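Local coordinates for hypothetical exported protein (Streptococcus pyogenes, PDB 3PSQ) that is a class B sortase involved in pilus assembly, probably acting as a cysteine transpeptidase that joins pilin subunits through an acyl-thioester intermediate, at residues 55-60 and 74-79; 133-138 and 199-204; 87-92 and 146-151; 45-50 and 103-108. One frame throughout, in Å; residues are numbered along the deposited sequence.

Contact 1 (55-60 and 74-79); sequences ENNLEY and SVFLDY. With ZN (zinc ion), chain P.
The amide of Asn57 joins the two segments with both of its ends. OD1 accepts Tyr79 N on an in-plane lone pair, at 3.0 Å and nearly straight (171°), while ND2 donates to Asp78 OD2 from above the carboxylate plane, also at 3.0 Å. Asn57 OD1 also sits at the edge of the Tyr79 ring, 3.4 Å from CD2, and water 2 lies near both this oxygen and Leu77 O. At the other end of the contact, Ser74 N bonds to Tyr60 O and Tyr60 CB lies obliquely near Phe76 CD2.

Further out, Arg80 forms a salt bridge with Asp78 OD2, and His95, the predicted catalytic histidine, bonds to Asn57 O and packs its ring against that of Phe76. The loop is shaped from within by Asn56 OD1, which accepts Leu58 N, an Asx turn, and Glu59 N, completing an Asx motif. Beyond it Glu55 OE2, 2.1 Å from the zinc, and Glu59 OE2 share the metal with water 1 and Asp35, and Tyr60 OH bonds to Asp35. The arrangement is that of a loop following one sortase strand, laid back over the next parallel strand beside the active-site histidine and carrying two ligands of a zinc site.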
loop_
_atom_site.group_PDB
_atom_site.type_symbol
_atom_site.label_atom_id
_atom_site.label_comp_id
_atom_site.label_asym_id
_atom_site.label_seq_id
_atom_site.Cartn_x
_atom_site.Cartn_y
_atom_site.Cartn_z
ATOM N N GLU A 55 -1.508 12.286 -10.646
ATOM C CA GLU A 55 -0.347 13.028 -11.187
ATOM C C GLU A 55 0.489 13.588 -10.059
ATOM O O GLU A 55 1.636 14.010 -10.279
ATOM C CB GLU A 55 -0.778 14.134 -12.135
ATOM C CG GLU A 55 -1.533 13.614 -13.408
ATOM C CD GLU A 55 -3.009 13.284 -13.136
ATOM O OE1 GLU A 55 -3.808 14.230 -13.049
ATOM O OE2 GLU A 55 -3.380 12.080 -13.043
ATOM N N ASN A 56 -0.085 13.567 -8.852
ATOM C CA ASN A 56 0.578 13.946 -7.615
ATOM C C ASN A 56 -0.104 13.174 -6.489
ATOM O O ASN A 56 -1.071 12.466 -6.744
ATOM C CB ASN A 56 0.468 15.469 -7.377
ATOM C CG ASN A 56 -0.989 15.957 -7.301
ATOM O OD1 ASN A 56 -1.706 15.611 -6.386
ATOM N ND2 ASN A 56 -1.425 16.745 -8.289
ATOM N N ASN A 57 0.358 13.337 -5.248
ATOM C CA ASN A 57 -0.177 12.579 -4.130
ATOM C C ASN A 57 -1.270 13.286 -3.334
ATOM O O ASN A 57 -1.647 12.834 -2.256
ATOM C CB ASN A 57 0.935 12.141 -3.192
ATOM C CG ASN A 57 1.848 11.086 -3.818
ATOM O OD1 ASN A 57 1.466 10.376 -4.760
ATOM N ND2 ASN A 57 3.060 10.969 -3.276
ATOM N N LEU A 58 -1.780 14.393 -3.859
ATOM C CA LEU A 58 -2.873 15.108 -3.179
ATOM C C LEU A 58 -4.189 14.956 -3.959
ATOM O O LEU A 58 -5.250 15.043 -3.377
ATOM C CB LEU A 58 -2.514 16.601 -2.985
ATOM C CG LEU A 58 -1.239 16.953 -2.161
ATOM C CD1 LEU A 58 -0.885 18.417 -2.184
ATOM C CD2 LEU A 58 -1.357 16.564 -0.751
ATOM N N GLU A 59 -4.086 14.675 -5.259
ATOM C CA GLU A 59 -5.206 14.576 -6.181
ATOM C C GLU A 59 -6.450 13.769 -5.718
ATOM O O GLU A 59 -7.606 14.152 -6.014
ATOM C CB GLU A 59 -4.724 14.075 -7.558
ATOM C CG GLU A 59 -5.873 13.751 -8.583
ATOM C CD GLU A 59 -5.323 13.214 -9.888
ATOM O OE1 GLU A 59 -4.113 12.917 -9.928
ATOM O OE2 GLU A 59 -6.079 13.058 -10.869
ATOM N N TYR A 60 -6.207 12.677 -5.017
ATOM C CA TYR A 60 -7.274 11.785 -4.596
ATOM C C TYR A 60 -7.732 11.956 -3.143
ATOM O O TYR A 60 -8.423 11.100 -2.623
ATOM C CB TYR A 60 -6.954 10.287 -4.945
ATOM C CG TYR A 60 -7.189 10.059 -6.422
ATOM C CD1 TYR A 60 -8.447 9.789 -6.896
ATOM C CD2 TYR A 60 -6.167 10.246 -7.357
ATOM C CE1 TYR A 60 -8.687 9.682 -8.250
ATOM C CE2 TYR A 60 -6.398 10.115 -8.719
ATOM C CZ TYR A 60 -7.662 9.834 -9.156
ATOM O OH TYR A 60 -7.947 9.702 -10.502
ATOM N N SER A 74 -9.865 8.484 -2.430
ATOM C CA SER A 74 -9.506 7.103 -2.867
ATOM C C SER A 74 -8.122 6.692 -2.391
ATOM O O SER A 74 -7.283 7.546 -2.082
ATOM C CB SER A 74 -9.512 6.986 -4.393
ATOM O OG SER A 74 -10.694 7.455 -4.999
ATOM N N VAL A 75 -7.882 5.388 -2.345
ATOM C CA VAL A 75 -6.562 4.835 -2.153
ATOM C C VAL A 75 -5.765 4.869 -3.459
ATOM O O VAL A 75 -6.300 4.575 -4.518
ATOM C CB VAL A 75 -6.637 3.377 -1.635
ATOM C CG1 VAL A 75 -5.214 2.823 -1.539
ATOM C CG2 VAL A 75 -7.362 3.360 -0.246
ATOM N N PHE A 76 -4.488 5.243 -3.380
ATOM C CA PHE A 76 -3.701 5.571 -4.590
ATOM C C PHE A 76 -2.250 5.065 -4.510
ATOM O O PHE A 76 -1.629 5.108 -3.459
ATOM C CB PHE A 76 -3.713 7.091 -4.816
ATOM C CG PHE A 76 -3.070 7.878 -3.691
ATOM C CD1 PHE A 76 -1.719 8.199 -3.734
ATOM C CD2 PHE A 76 -3.816 8.261 -2.567
ATOM C CE1 PHE A 76 -1.141 8.969 -2.694
ATOM C CE2 PHE A 76 -3.234 9.004 -1.538
ATOM C CZ PHE A 76 -1.892 9.297 -1.565
ATOM N N LEU A 77 -1.722 4.608 -5.639
ATOM C CA LEU A 77 -0.313 4.328 -5.778
ATOM C C LEU A 77 0.448 5.641 -5.853
ATOM O O LEU A 77 0.070 6.539 -6.611
ATOM C CB LEU A 77 -0.053 3.528 -7.066
ATOM C CG LEU A 77 1.423 3.183 -7.370
ATOM C CD1 LEU A 77 2.000 2.262 -6.290
ATOM C CD2 LEU A 77 1.617 2.530 -8.716
ATOM N N ASP A 78 1.544 5.741 -5.114
ATOM C CA ASP A 78 2.388 6.922 -5.184
ATOM C C ASP A 78 2.648 7.365 -6.650
ATOM O O ASP A 78 3.011 6.515 -7.486
ATOM C CB ASP A 78 3.705 6.662 -4.438
ATOM C CG ASP A 78 4.566 7.906 -4.329
ATOM O OD1 ASP A 78 5.121 8.364 -5.338
ATOM O OD2 ASP A 78 4.682 8.452 -3.231
ATOM N N TYR A 79 2.494 8.671 -6.940
ATOM C CA TYR A 79 2.696 9.190 -8.268
ATOM C C TYR A 79 4.084 8.919 -8.865
ATOM O O TYR A 79 4.242 8.996 -10.090
ATOM C CB TYR A 79 2.371 10.686 -8.386
ATOM C CG TYR A 79 3.516 11.630 -8.029
ATOM C CD1 TYR A 79 4.345 12.202 -9.026
ATOM C CD2 TYR A 79 3.791 11.930 -6.693
ATOM C CE1 TYR A 79 5.381 13.064 -8.680
ATOM C CE2 TYR A 79 4.809 12.784 -6.340
ATOM C CZ TYR A 79 5.603 13.349 -7.329
ATOM O OH TYR A 79 6.614 14.177 -6.909
HETATM ZN ZN ZN P . -5.387 12.197 -12.479
HETATM O O HOH W 1 -6.735 12.587 -13.965
HETATM O O HOH W 2 -0.641 9.218 -6.910
#

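Contact 2 (133-138 and 199-204)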
loop_
_atom_site.group_PDB
_atom_site.type_symbol
_atom_site.label_atom_id
_atom_site.label_comp_id
_atom_site.label_asym_id
_atom_site.label_seq_id
_atom_site.Cartn_x
_atom_site.Cartn_y
_atom_site.Cartn_z
ATOM N N ILE A 133 2.017 -10.840 -2.878
ATOM C CA ILE A 133 2.964 -10.156 -2.041
ATOM C C ILE A 133 2.990 -10.866 -0.719
ATOM O O ILE A 133 1.934 -11.111 -0.159
ATOM C CB ILE A 133 2.537 -8.667 -1.840
ATOM C CG1 ILE A 133 2.596 -7.909 -3.162
ATOM C CG2 ILE A 133 3.394 -7.998 -0.831
ATOM C CD1 ILE A 133 1.336 -8.005 -4.015
ATOM N N ASN A 134 4.184 -11.192 -0.220
ATOM C CA ASN A 134 4.340 -11.857 1.074
ATOM C C ASN A 134 4.578 -10.817 2.203
ATOM O O ASN A 134 5.616 -10.150 2.221
ATOM C CB ASN A 134 5.550 -12.831 1.031
ATOM C CG ASN A 134 5.432 -13.889 -0.066
ATOM O OD1 ASN A 134 4.481 -14.674 -0.082
ATOM N ND2 ASN A 134 6.400 -13.918 -0.980
ATOM N N ILE A 135 3.652 -10.703 3.148
ATOM C CA ILE A 135 3.747 -9.691 4.202
ATOM C C ILE A 135 4.833 -10.035 5.218
ATOM O O ILE A 135 4.893 -11.172 5.698
ATOM C CB ILE A 135 2.373 -9.527 4.950
ATOM C CG1 ILE A 135 1.250 -9.198 3.949
ATOM C CG2 ILE A 135 2.487 -8.513 6.108
ATOM C CD1 ILE A 135 -0.157 -9.250 4.533
ATOM N N PHE A 136 5.689 -9.084 5.574
ATOM C CA PHE A 136 6.687 -9.390 6.599
ATOM C C PHE A 136 6.747 -8.399 7.751
ATOM O O PHE A 136 7.412 -8.675 8.724
ATOM C CB PHE A 136 8.091 -9.589 6.002
ATOM C CG PHE A 136 8.676 -8.357 5.374
ATOM C CD1 PHE A 136 9.406 -7.456 6.130
ATOM C CD2 PHE A 136 8.500 -8.107 4.025
ATOM C CE1 PHE A 136 9.942 -6.304 5.550
ATOM C CE2 PHE A 136 9.042 -6.963 3.424
ATOM C CZ PHE A 136 9.763 -6.071 4.180
ATOM N N ALA A 137 6.061 -7.258 7.668
ATOM C CA ALA A 137 6.102 -6.291 8.775
ATOM C C ALA A 137 4.847 -5.439 8.885
ATOM O O ALA A 137 4.236 -5.075 7.880
ATOM C CB ALA A 137 7.329 -5.384 8.655
ATOM N N CYS A 138 4.486 -5.124 10.127
ATOM C CA CYS A 138 3.532 -4.072 10.435
ATOM C C CYS A 138 4.272 -2.992 11.195
ATOM O O CYS A 138 4.837 -3.256 12.260
ATOM C CB CYS A 138 2.434 -4.629 11.332
ATOM S SG CYS A 138 1.105 -3.465 11.642
ATOM N N ILE A 199 0.428 4.081 9.983
ATOM C CA ILE A 199 0.646 2.660 9.953
ATOM C C ILE A 199 1.129 2.222 8.560
ATOM O O ILE A 199 0.633 2.709 7.542
ATOM C CB ILE A 199 -0.624 1.855 10.384
ATOM C CG1 ILE A 199 -0.299 0.363 10.418
ATOM C CG2 ILE A 199 -1.802 2.179 9.468
ATOM C CD1 ILE A 199 -1.354 -0.507 11.081
ATOM N N ILE A 200 2.086 1.292 8.519
ATOM C CA ILE A 200 2.491 0.698 7.250
ATOM C C ILE A 200 2.478 -0.827 7.388
ATOM O O ILE A 200 3.049 -1.361 8.343
ATOM C CB ILE A 200 3.929 1.136 6.837
ATOM C CG1 ILE A 200 4.033 2.665 6.772
ATOM C CG2 ILE A 200 4.327 0.491 5.522
ATOM C CD1 ILE A 200 5.412 3.215 6.432
ATOM N N VAL A 201 1.811 -1.499 6.451
ATOM C CA VAL A 201 1.924 -2.930 6.243
ATOM C C VAL A 201 2.739 -3.151 4.967
ATOM O O VAL A 201 2.366 -2.702 3.860
ATOM C CB VAL A 201 0.561 -3.607 6.085
ATOM C CG1 VAL A 201 0.730 -5.087 5.684
ATOM C CG2 VAL A 201 -0.256 -3.510 7.388
ATOM N N ILE A 202 3.885 -3.803 5.128
ATOM C CA ILE A 202 4.798 -4.019 4.001
ATOM C C ILE A 202 4.992 -5.507 3.673
ATOM O O ILE A 202 5.072 -6.351 4.570
ATOM C CB ILE A 202 6.148 -3.306 4.235
ATOM C CG1 ILE A 202 7.119 -3.612 3.106
ATOM C CG2 ILE A 202 6.760 -3.767 5.516
ATOM C CD1 ILE A 202 8.186 -2.572 3.004
ATOM N N GLY A 203 5.026 -5.827 2.383
ATOM C CA GLY A 203 5.362 -7.170 1.960
ATOM C C GLY A 203 6.396 -7.245 0.840
ATOM O O GLY A 203 6.748 -6.232 0.222
ATOM N N GLN A 204 6.863 -8.457 0.553
ATOM C CA GLN A 204 7.772 -8.676 -0.585
ATOM C C GLN A 204 7.079 -9.366 -1.736
ATOM O O GLN A 204 6.409 -10.367 -1.526
ATOM C CB GLN A 204 8.964 -9.507 -0.146
ATOM C CG GLN A 204 10.097 -9.584 -1.133
ATOM C CD GLN A 204 11.280 -10.316 -0.511
ATOM O OE1 GLN A 204 12.196 -9.702 0.035
ATOM N NE2 GLN A 204 11.218 -11.638 -0.519
HETATM O O HOH W 3 9.042 -13.078 -1.538
#
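The Phe136 ring lies against Ile202 and the backbone beyond it. Over one face stands Ile202 O, offset toward the rim, together with Ile202 CG2, which makes a CH-pi contact 4.3 Å from the ring centroid. At the edge, close to the ring plane, is Gln204 N, and CE2 approaches Gly203 C obliquely. Placed between the backbone N and the carbonyl carbon (chi1 65°), Phe136 CG starts the ring out toward strand 197-205, and Phe136 CZ at its far end lies 3.8 Å from Ile202 CG1. Ala137 CB fills in beside it, 3.6 Å from Ile202 CG2. Leu163, Phe162 and Ile166 of helix 159-167 pack on this group.

On the opposite face of the sheet Ile135 CG2 meets Val201 CG1, and Cys138 SG touches Ile199 CD1 at 3.9 Å; Phe109 lies against Ile135 and Val201. Here the strands come very close: Ile135 CA and Gly203 CA are 3.7 Å apart, and Ile133 CG2 rests on Gly203 CA.

Asn134 and Gln204 form a hydrogen-bonded pair, Asn134 N to Gln204 O and Gln204 N to Asn134 O, both 2.7 Å, and water 3 joins their side-chain amides, whose ND2 and NE2 also reach Glu206 and Leu177 O. Further along, Ile202 O receives Phe136 N at 3.0 Å and, weakly, Ala137 N, while Ile202 N returns a bond to Ala137 O. Two residues facing one make this a classic beta bulge, set in the antiparallel pairing of strands 130-142 and 197-205 within the sortase beta-barrel.

Contact 3 (87-92 and 146-151)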
loop_
_atom_site.group_PDB
_atom_site.type_symbol
_atom_site.label_atom_id
_atom_site.label_comp_id
_atom_site.label_asym_id
_atom_site.label_seq_id
_atom_site.Cartn_x
_atom_site.Cartn_y
_atom_site.Cartn_z
ATOM N N ASP A 87 9.292 -1.229 -9.571
ATOM C CA ASP A 87 10.174 -0.503 -8.657
ATOM C C ASP A 87 10.515 -1.331 -7.448
ATOM O O ASP A 87 9.831 -2.320 -7.149
ATOM C CB ASP A 87 9.521 0.796 -8.203
ATOM C CG ASP A 87 9.399 1.794 -9.313
ATOM O OD1 ASP A 87 10.095 1.637 -10.336
ATOM O OD2 ASP A 87 8.610 2.736 -9.189
ATOM N N LYS A 88 11.585 -0.948 -6.762
ATOM C CA LYS A 88 11.960 -1.637 -5.518
ATOM C C LYS A 88 10.876 -1.544 -4.450
ATOM O O LYS A 88 10.742 -2.420 -3.594
ATOM C CB LYS A 88 13.240 -1.037 -4.929
ATOM C CG LYS A 88 14.497 -1.462 -5.671
ATOM C CD LYS A 88 14.896 -2.910 -5.270
ATOM C CE LYS A 88 15.930 -3.497 -6.240
ATOM N NZ LYS A 88 17.121 -2.593 -6.358
ATOM N N TYR A 89 10.128 -0.457 -4.498
ATOM C CA TYR A 89 9.239 -0.094 -3.413
ATOM C C TYR A 89 8.052 0.679 -3.964
ATOM O O TYR A 89 8.180 1.836 -4.413
ATOM C CB TYR A 89 9.995 0.777 -2.426
ATOM C CG TYR A 89 9.240 1.179 -1.201
ATOM C CD1 TYR A 89 9.113 0.310 -0.140
ATOM C CD2 TYR A 89 8.695 2.462 -1.075
ATOM C CE1 TYR A 89 8.442 0.673 1.014
ATOM C CE2 TYR A 89 8.026 2.847 0.092
ATOM C CZ TYR A 89 7.915 1.946 1.144
ATOM O OH TYR A 89 7.269 2.275 2.324
ATOM N N SER A 90 6.912 0.010 -3.953
ATOM C CA SER A 90 5.679 0.606 -4.397
ATOM C C SER A 90 4.839 0.942 -3.164
ATOM O O SER A 90 4.572 0.073 -2.324
ATOM C CB SER A 90 4.954 -0.334 -5.345
ATOM O OG SER A 90 5.762 -0.589 -6.494
ATOM N N LEU A 91 4.467 2.222 -3.054
ATOM C CA LEU A 91 3.707 2.735 -1.913
ATOM C C LEU A 91 2.256 3.008 -2.327
ATOM O O LEU A 91 1.953 3.824 -3.247
ATOM C CB LEU A 91 4.354 3.996 -1.349
ATOM C CG LEU A 91 3.654 4.624 -0.134
ATOM C CD1 LEU A 91 3.549 3.700 1.127
ATOM C CD2 LEU A 91 4.314 5.940 0.180
ATOM N N ILE A 92 1.375 2.258 -1.695
ATOM C CA ILE A 92 -0.057 2.468 -1.835
ATOM C C ILE A 92 -0.562 3.136 -0.541
ATOM O O ILE A 92 -0.375 2.630 0.574
ATOM C CB ILE A 92 -0.813 1.151 -2.114
ATOM C CG1 ILE A 92 -0.321 0.549 -3.439
ATOM C CG2 ILE A 92 -2.340 1.408 -2.132
ATOM C CD1 ILE A 92 -0.977 -0.771 -3.861
ATOM N N SER A 146 11.595 9.385 7.745
ATOM C CA SER A 146 12.613 9.866 6.796
ATOM C C SER A 146 12.877 8.939 5.596
ATOM O O SER A 146 13.666 9.273 4.707
ATOM C CB SER A 146 13.917 10.149 7.524
ATOM O OG SER A 146 14.479 8.927 7.989
ATOM N N LEU A 147 12.198 7.803 5.529
ATOM C CA LEU A 147 12.494 6.863 4.472
ATOM C C LEU A 147 11.271 6.324 3.721
ATOM O O LEU A 147 11.262 6.264 2.500
ATOM C CB LEU A 147 13.304 5.704 5.052
ATOM C CG LEU A 147 13.783 4.680 4.024
ATOM C CD1 LEU A 147 14.679 5.383 3.012
ATOM C CD2 LEU A 147 14.506 3.533 4.717
ATOM N N LEU A 148 10.242 5.936 4.469
ATOM C CA LEU A 148 9.230 5.015 3.971
ATOM C C LEU A 148 8.106 5.652 3.139
ATOM O O LEU A 148 7.301 4.928 2.543
ATOM C CB LEU A 148 8.655 4.176 5.131
ATOM C CG LEU A 148 9.666 3.199 5.732
ATOM C CD1 LEU A 148 9.087 2.485 6.926
ATOM C CD2 LEU A 148 10.156 2.197 4.682
ATOM N N PHE A 149 8.066 6.982 3.076
ATOM C CA PHE A 149 7.038 7.658 2.263
ATOM C C PHE A 149 7.613 8.249 1.002
ATOM O O PHE A 149 6.958 9.004 0.305
ATOM C CB PHE A 149 6.217 8.671 3.084
ATOM C CG PHE A 149 5.493 8.035 4.255
ATOM C CD1 PHE A 149 4.438 7.176 4.045
ATOM C CD2 PHE A 149 5.926 8.237 5.550
ATOM C CE1 PHE A 149 3.809 6.562 5.095
ATOM C CE2 PHE A 149 5.283 7.626 6.615
ATOM C CZ PHE A 149 4.226 6.778 6.383
ATOM N N ASN A 150 8.836 7.846 0.673
ATOM C CA ASN A 150 9.475 8.276 -0.553
ATOM C C ASN A 150 10.146 7.081 -1.263
ATOM O O ASN A 150 11.228 6.626 -0.865
ATOM C CB ASN A 150 10.482 9.392 -0.268
ATOM C CG ASN A 150 11.021 10.040 -1.558
ATOM O OD1 ASN A 150 11.111 9.376 -2.576
ATOM N ND2 ASN A 150 11.382 11.333 -1.504
ATOM N N PRO A 151 9.491 6.553 -2.304
ATOM C CA PRO A 151 10.012 5.407 -3.054
ATOM C C PRO A 151 11.368 5.693 -3.722
ATOM O O PRO A 151 12.144 4.787 -3.989
ATOM C CB PRO A 151 8.930 5.156 -4.117
ATOM C CG PRO A 151 7.668 5.769 -3.528
ATOM C CD PRO A 151 8.156 6.974 -2.769
#
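Tyr89 reaches across to Leu148 with its hydroxyl foremost, the two side chains crossing at about a right angle. Its CG is anti to the backbone N (chi1 -177°), directing the ring off the strand toward the turn. There Tyr89 OH donates to Leu148 O at 2.7 Å, in the carbonyl plane and on a lone pair, with a C=O...O angle of 129°. Leu148 O lies near the ring plane and stays close to the rim, 3.3 Å from Tyr89 CE2. Leu148 CB and CD2 each lie 3.7 Å from Tyr89 OH.

Pro151 meets the same ring further back, again at about a right angle: its CA lies at the ring edge near CD2. Pro151 CB reaches past the ring to the strand backbone, 3.4 Å from Tyr89 O, a carbonyl hydrogen-bonded to Asn81 ND2.

The segment carrying Leu148 is a type I turn from Leu147 to Asn150 that leads straight into helix 151-155. Asn150 is the N-cap, its OD1 accepting from Ile152 N and Asp153 N. The contact thus sets the start of this helix, in the long connection after strand 130-142, over strand 89-93 of the sortase barrel.

Leu91, two residues along the strand, makes the second contact with its CD2 branch, which touches Phe149 CA at 3.8 Å and comes up at the edge of the Phe149 ring near CD1. Leu91 CB faces Pro151 CG more distantly. Beyond Leu91, the Phe149 side chain extends to Ile200 and to Arg198, the predicted transition-state stabiliser, while Leu148 also packs on Ile200 and on Phe162 and His165 of helix 159-167.

Contact 4 (45-50 and 103-108); sequences THIDYP and FGELPN
Ile47 carries the tight, buried side of this contact, its CD1 touching Leu106 CD2 at 3.8 Å and Phe103 CD1 at 4.0 Å. Both neighbours are crossed at about a right angle, and the methyl meets the Phe103 ring obliquely. With CG1 anti to the carbonyl carbon (chi1 -59°), that branch heads for Phe103 and Leu106, leaving CG2 toward Phe103 CE1. Leu40 packs against both Ile47 and Phe103, extending the apolar cluster.

Toward solvent the chemistry turns polar and more open. The Glu105 carboxylate receives His46 N: OE1 uses its syn lone pair at 2.9 Å, and OE2 adds a weak bond. OE1 also stands 3.0 Å above the centre of the exposed imidazole, with the two planes 30° apart, whereas ND1 points in the ring plane to Tyr49 OH, which also bonds to Met102 O. On the carboxylate face opposite the imidazole, Thr45 CB lies 3.4 Å from Glu105 OE1, and Thr45 OG1 accepts Ile47 N in an ST turn while bonding to Val42 O.

An ST turn leading into strand 48-53 therefore meets the type I turn from Phe103 to Leu106 that follows helix 96-102, joining the strand's entry to the helical connection of the sortase fold.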
loop_
_atom_site.group_PDB
_atom_site.type_symbol
_atom_site.label_atom_id
_atom_site.label_comp_id
_atom_site.label_asym_id
_atom_site.label_seq_id
_atom_site.Cartn_x
_atom_site.Cartn_y
_atom_site.Cartn_z
ATOM N N THR A 45 -9.497 -9.267 5.277
ATOM C CA THR A 45 -10.041 -7.925 5.436
ATOM C C THR A 45 -11.046 -7.771 4.334
ATOM O O THR A 45 -11.138 -8.631 3.433
ATOM C CB THR A 45 -8.978 -6.827 5.193
ATOM O OG1 THR A 45 -8.644 -6.778 3.793
ATOM C CG2 THR A 45 -7.722 -7.026 6.056
ATOM N N HIS A 46 -11.766 -6.652 4.367
ATOM C CA HIS A 46 -12.582 -6.304 3.242
ATOM C C HIS A 46 -11.840 -5.391 2.264
ATOM O O HIS A 46 -12.464 -4.796 1.394
ATOM C CB HIS A 46 -13.975 -5.739 3.664
ATOM C CG HIS A 46 -13.925 -4.498 4.502
ATOM N ND1 HIS A 46 -13.446 -3.289 4.027
ATOM C CD2 HIS A 46 -14.361 -4.261 5.763
ATOM C CE1 HIS A 46 -13.535 -2.381 4.982
ATOM N NE2 HIS A 46 -14.118 -2.938 6.033
ATOM N N ILE A 47 -10.514 -5.326 2.351
ATOM C CA ILE A 47 -9.753 -4.594 1.336
ATOM C C ILE A 47 -9.771 -5.344 0.018
ATOM O O ILE A 47 -9.202 -6.408 -0.112
ATOM C CB ILE A 47 -8.305 -4.303 1.782
ATOM C CG1 ILE A 47 -8.329 -3.488 3.066
ATOM C CG2 ILE A 47 -7.517 -3.689 0.633
ATOM C CD1 ILE A 47 -7.060 -3.508 3.854
ATOM N N ASP A 48 -10.471 -4.777 -0.951
ATOM C CA ASP A 48 -10.743 -5.450 -2.206
ATOM C C ASP A 48 -11.154 -4.304 -3.124
ATOM O O ASP A 48 -12.329 -4.050 -3.323
ATOM C CB ASP A 48 -11.891 -6.444 -1.986
ATOM C CG ASP A 48 -12.190 -7.305 -3.205
ATOM O OD1 ASP A 48 -11.349 -7.399 -4.139
ATOM O OD2 ASP A 48 -13.298 -7.884 -3.189
ATOM N N TYR A 49 -10.177 -3.591 -3.661
ATOM C CA TYR A 49 -10.491 -2.298 -4.259
ATOM C C TYR A 49 -9.718 -2.016 -5.505
ATOM O O TYR A 49 -8.551 -2.413 -5.610
ATOM C CB TYR A 49 -10.168 -1.142 -3.298
ATOM C CG TYR A 49 -10.674 -1.261 -1.891
ATOM C CD1 TYR A 49 -12.015 -1.625 -1.594
ATOM C CD2 TYR A 49 -9.821 -0.966 -0.846
ATOM C CE1 TYR A 49 -12.428 -1.677 -0.225
ATOM C CE2 TYR A 49 -10.211 -1.035 0.453
ATOM C CZ TYR A 49 -11.490 -1.372 0.776
ATOM O OH TYR A 49 -11.730 -1.418 2.160
ATOM N N PRO A 50 -10.333 -1.237 -6.417
ATOM C CA PRO A 50 -9.577 -0.660 -7.512
ATOM C C PRO A 50 -8.607 0.402 -6.966
ATOM O O PRO A 50 -8.886 1.018 -5.926
ATOM C CB PRO A 50 -10.660 -0.018 -8.386
ATOM C CG PRO A 50 -11.797 0.369 -7.345
ATOM C CD PRO A 50 -11.736 -0.737 -6.341
ATOM N N PHE A 103 -9.146 1.589 4.582
ATOM C CA PHE A 103 -8.026 0.913 5.226
ATOM C C PHE A 103 -8.208 0.861 6.737
ATOM O O PHE A 103 -7.224 0.857 7.464
ATOM C CB PHE A 103 -6.694 1.658 4.926
ATOM C CG PHE A 103 -6.016 1.287 3.578
ATOM C CD1 PHE A 103 -6.468 0.255 2.791
ATOM C CD2 PHE A 103 -4.855 1.967 3.156
ATOM C CE1 PHE A 103 -5.793 -0.101 1.560
ATOM C CE2 PHE A 103 -4.203 1.654 1.933
ATOM C CZ PHE A 103 -4.671 0.605 1.148
ATOM N N GLY A 104 -9.449 0.884 7.226
ATOM C CA GLY A 104 -9.668 0.846 8.670
ATOM C C GLY A 104 -9.189 -0.455 9.313
ATOM O O GLY A 104 -8.970 -0.501 10.515
ATOM N N GLU A 105 -9.069 -1.537 8.536
ATOM C CA GLU A 105 -8.605 -2.814 9.116
ATOM C C GLU A 105 -7.089 -2.990 9.216
ATOM O O GLU A 105 -6.621 -3.930 9.879
ATOM C CB GLU A 105 -9.161 -3.983 8.321
ATOM C CG GLU A 105 -10.686 -4.100 8.393
ATOM C CD GLU A 105 -11.242 -4.881 7.234
ATOM O OE1 GLU A 105 -11.175 -4.408 6.100
ATOM O OE2 GLU A 105 -11.760 -5.987 7.432
ATOM N N LEU A 106 -6.300 -2.107 8.590
ATOM C CA LEU A 106 -4.828 -2.291 8.601
ATOM C C LEU A 106 -4.263 -2.514 10.022
ATOM O O LEU A 106 -3.360 -3.330 10.195
ATOM C CB LEU A 106 -4.082 -1.171 7.860
ATOM C CG LEU A 106 -4.158 -1.139 6.329
ATOM C CD1 LEU A 106 -3.215 -0.090 5.733
ATOM C CD2 LEU A 106 -3.900 -2.522 5.718
ATOM N N PRO A 107 -4.783 -1.792 11.030
ATOM C CA PRO A 107 -4.228 -1.974 12.365
ATOM C C PRO A 107 -4.441 -3.389 12.960
ATOM O O PRO A 107 -3.891 -3.689 14.018
ATOM C CB PRO A 107 -4.961 -0.919 13.217
ATOM C CG PRO A 107 -5.434 0.067 12.265
ATOM C CD PRO A 107 -5.706 -0.647 10.968
ATOM N N ASN A 108 -5.246 -4.223 12.316
ATOM C CA ASN A 108 -5.346 -5.621 12.771
ATOM C C ASN A 108 -3.995 -6.314 12.659
ATOM O O ASN A 108 -3.724 -7.260 13.378
ATOM C CB ASN A 108 -6.401 -6.404 11.974
ATOM C CG ASN A 108 -7.819 -5.901 12.250
ATOM O OD1 ASN A 108 -8.062 -5.271 13.272
ATOM N ND2 ASN A 108 -8.743 -6.159 11.330
#

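Overall arrangement
Contacts 2 and 3 are buried, whereas contacts 1 and 4 are partly buried and reach the surface with their polar groups. All four reach the same sheet, but contact 2 alone pairs two strands by a backbone ladder; the others set loops or turns against strands. Contacts 1 and 3 share neighbouring strands 76-77 and 89-93, probably hydrogen-bonded through Asp78 N and Leu91 O, while Ile200 and Ile202 carry contact 2 into contact 3. Phe103 of contact 4 packs on Val75 and Ile92, and Leu106 on Val201. Toward the surface the chemistry shifts to carboxylates: zinc ligands in contact 1, an acceptor for a backbone N-H in contact 4.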